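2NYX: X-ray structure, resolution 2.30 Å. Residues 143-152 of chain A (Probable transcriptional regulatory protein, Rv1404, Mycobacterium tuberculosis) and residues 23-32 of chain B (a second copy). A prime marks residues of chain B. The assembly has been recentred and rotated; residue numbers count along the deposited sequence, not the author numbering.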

# COMPACT_ATOMS: atom_id res chain seq x y z
N LEU A 143 1.38 -4.42 -15.25
CA LEU A 143 1.41 -3.26 -14.36
C LEU A 143 2.04 -2.04 -15.03
O LEU A 143 1.74 -0.90 -14.66
N THR A 144 2.93 -2.27 -15.99
CA THR A 144 3.53 -1.21 -16.79
C THR A 144 2.52 -0.61 -17.75
O THR A 144 2.50 0.61 -17.96
N ALA A 145 1.68 -1.47 -18.33
CA ALA A 145 0.65 -1.06 -19.25
C ALA A 145 -0.38 -0.21 -18.52
O ALA A 145 -0.84 0.81 -19.04
N PHE A 146 -0.71 -0.62 -17.31
CA PHE A 146 -1.66 0.10 -16.48
C PHE A 146 -1.13 1.48 -16.11
O PHE A 146 -1.86 2.47 -16.15
N THR A 147 0.15 1.54 -15.75
CA THR A 147 0.84 2.79 -15.44
C THR A 147 0.93 3.72 -16.65
O THR A 147 0.90 4.94 -16.51
N GLU A 148 1.06 3.13 -17.83
CA GLU A 148 1.11 3.88 -19.07
C GLU A 148 -0.26 4.49 -19.40
O GLU A 148 -0.34 5.66 -19.77
N ALA A 149 -1.32 3.69 -19.26
CA ALA A 149 -2.68 4.08 -19.65
C ALA A 149 -3.17 5.37 -18.98
O ALA A 149 -3.30 6.41 -19.63
N GLY A 150 -3.44 5.29 -17.69
CA GLY A 150 -3.65 6.47 -16.88
C GLY A 150 -2.37 6.54 -16.08
O GLY A 150 -1.60 5.60 -16.13
N GLY A 151 -2.13 7.62 -15.33
CA GLY A 151 -3.05 8.75 -15.17
C GLY A 151 -3.43 9.53 -16.42
O GLY A 151 -4.63 9.80 -16.63
N GLU A 152 -2.47 9.88 -17.29
CA GLU A 152 -1.07 9.45 -17.21
C GLU A 152 -0.12 10.64 -17.03
O GLU A 152 0.86 10.57 -16.28
N THR B 23 9.12 -0.43 -9.45
CA THR B 23 8.83 0.68 -10.34
C THR B 23 7.41 0.57 -10.92
O THR B 23 6.63 1.52 -10.83
N ALA B 24 7.08 -0.58 -11.50
CA ALA B 24 5.83 -0.81 -12.21
C ALA B 24 4.57 -0.71 -11.35
O ALA B 24 3.48 -0.45 -11.86
N SER B 25 4.74 -0.92 -10.05
CA SER B 25 3.62 -0.95 -9.15
C SER B 25 3.35 0.38 -8.43
O SER B 25 2.38 0.48 -7.69
N ARG B 26 4.19 1.38 -8.65
CA ARG B 26 4.05 2.71 -8.02
C ARG B 26 2.64 3.29 -8.13
O ARG B 26 2.07 3.71 -7.13
N LEU B 27 2.09 3.32 -9.35
CA LEU B 27 0.77 3.90 -9.57
C LEU B 27 -0.34 3.15 -8.85
O LEU B 27 -1.12 3.76 -8.12
N LEU B 28 -0.41 1.84 -9.04
CA LEU B 28 -1.45 1.05 -8.39
C LEU B 28 -1.43 1.31 -6.90
O LEU B 28 -2.48 1.50 -6.28
N VAL B 29 -0.22 1.32 -6.33
CA VAL B 29 -0.01 1.56 -4.90
C VAL B 29 -0.50 2.95 -4.45
O VAL B 29 -1.15 3.07 -3.42
N ALA B 30 -0.20 3.98 -5.23
CA ALA B 30 -0.64 5.33 -4.91
C ALA B 30 -2.15 5.43 -4.98
O ALA B 30 -2.75 6.11 -4.17
N ILE B 31 -2.74 4.75 -5.96
CA ILE B 31 -4.20 4.70 -6.12
C ILE B 31 -4.83 3.99 -4.93
O ILE B 31 -5.85 4.44 -4.39
N SER B 32 -4.23 2.88 -4.52
CA SER B 32 -4.68 2.15 -3.35
C SER B 32 -4.60 3.02 -2.11
O SER B 32 -5.57 3.12 -1.36

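Where two segments pack, side chains of one settle into the spaces between those of the other, and a small residue can sit close to the opposing backbone; this contact between two copies of a probable transcriptional regulator is a compact example. The axes of helix 143-149 and helix 26-32 come within 9.4 Å, at 66°; Ala24′ lies just before the second, at the end of the preceding helix. The CA atoms come closest at Ala24′ and Thr144, 5.1 Å apart. The Ala24′ methyl points toward chain A, with Ala24′ CB 4.0 Å from Leu143 CB and 3.8 Å from Thr144 OG1. Leu143 (m, t) also points in, its CD1 4.1 Å from Ser25′ CB and its CD2 4.1 Å from Leu28′ CD1. Phe146, with chi1 t, drives its ring among three aliphatic side chains: CE1 lies 3.9 Å from Leu28′ CG and 4.3 Å from Leu27′ CG, while Ile31′ CD1 meets the ring edge, 3.7 Å from CZ. Leu27′ (t, p) is the reciprocal bump, packing against the backbone of the turn after the helix: Leu27′ CD2 lies 3.3 Å from Gly150 O and 3.7 Å from Gly151 N. No direct hydrogen bond crosses. Thr147 (m) instead donates from OG1 to Leu143 O (2.7 Å) within its own helix, and water 1 bridges the chains, donating to Thr147 OG1 (2.6 Å) and accepting from Leu27′ N (3.0 Å).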

# COMPACT_ATOMS: atom_id res chain seq x y z
CB LEU A 143 2.16 -3.61 -13.08
CG LEU A 143 1.54 -4.62 -12.13
CD1 LEU A 143 2.44 -4.74 -10.92
CD2 LEU A 143 0.14 -4.22 -11.67
CB THR A 144 4.73 -1.75 -17.60
OG1 THR A 144 5.72 -2.23 -16.68
CG2 THR A 144 5.35 -0.66 -18.49
CB ALA A 145 -0.01 -2.27 -19.89
CB PHE A 146 -2.01 -0.74 -15.25
CG PHE A 146 -2.87 -0.02 -14.24
CD1 PHE A 146 -2.29 0.59 -13.13
CD2 PHE A 146 -4.25 0.05 -14.40
CE1 PHE A 146 -3.08 1.25 -12.20
CE2 PHE A 146 -5.05 0.70 -13.47
CZ PHE A 146 -4.47 1.30 -12.37
CB THR A 147 2.25 2.50 -14.92
OG1 THR A 147 2.15 1.63 -13.79
CG2 THR A 147 2.98 3.77 -14.52
CB GLU A 148 1.57 2.97 -20.21
CG GLU A 148 2.01 3.69 -21.48
CD GLU A 148 3.38 4.35 -21.35
OE1 GLU A 148 4.17 3.95 -20.45
OE2 GLU A 148 3.67 5.27 -22.16
CB ALA A 149 -3.66 2.93 -19.40
CB GLU A 152 -0.69 8.65 -18.46
CG GLU A 152 -1.21 9.27 -19.77
CD GLU A 152 -0.72 8.56 -21.03
OE1 GLU A 152 -1.56 8.01 -21.77
OE2 GLU A 152 0.51 8.56 -21.27
CB THR B 23 9.88 0.72 -11.48
OG1 THR B 23 11.19 0.85 -10.90
CG2 THR B 23 9.63 1.88 -12.46
CB ALA B 24 5.86 -2.18 -12.86
CB SER B 25 3.79 -2.10 -8.15
OG SER B 25 4.80 -1.79 -7.20
CB ARG B 26 5.04 3.71 -8.61
CG ARG B 26 6.41 3.75 -7.95
CD ARG B 26 7.36 4.71 -8.71
NE ARG B 26 7.17 4.62 -10.16
CZ ARG B 26 8.04 4.98 -11.09
NH1 ARG B 26 9.24 5.48 -10.78
NH2 ARG B 26 7.72 4.83 -12.38
CB LEU B 27 0.44 4.04 -11.06
CG LEU B 27 -0.84 4.80 -11.42
CD1 LEU B 27 -0.96 6.11 -10.65
CD2 LEU B 27 -0.93 5.08 -12.90
CB LEU B 28 -1.28 -0.43 -8.66
CG LEU B 28 -2.51 -1.19 -9.17
CD1 LEU B 28 -2.42 -2.68 -8.83
CD2 LEU B 28 -3.84 -0.61 -8.69
CB VAL B 29 1.48 1.32 -4.50
CG1 VAL B 29 1.82 2.00 -3.17
CG2 VAL B 29 1.76 -0.16 -4.41
CB ALA B 30 -0.00 6.35 -5.85
CB ILE B 31 -4.63 4.00 -7.44
CG1 ILE B 31 -4.28 4.85 -8.66
CG2 ILE B 31 -6.14 3.71 -7.43
CD1 ILE B 31 -4.54 4.14 -9.99
CB SER B 32 -3.87 0.88 -3.17
OG SER B 32 -3.94 0.07 -4.34
O HOH W 1 3.61 2.53 -11.80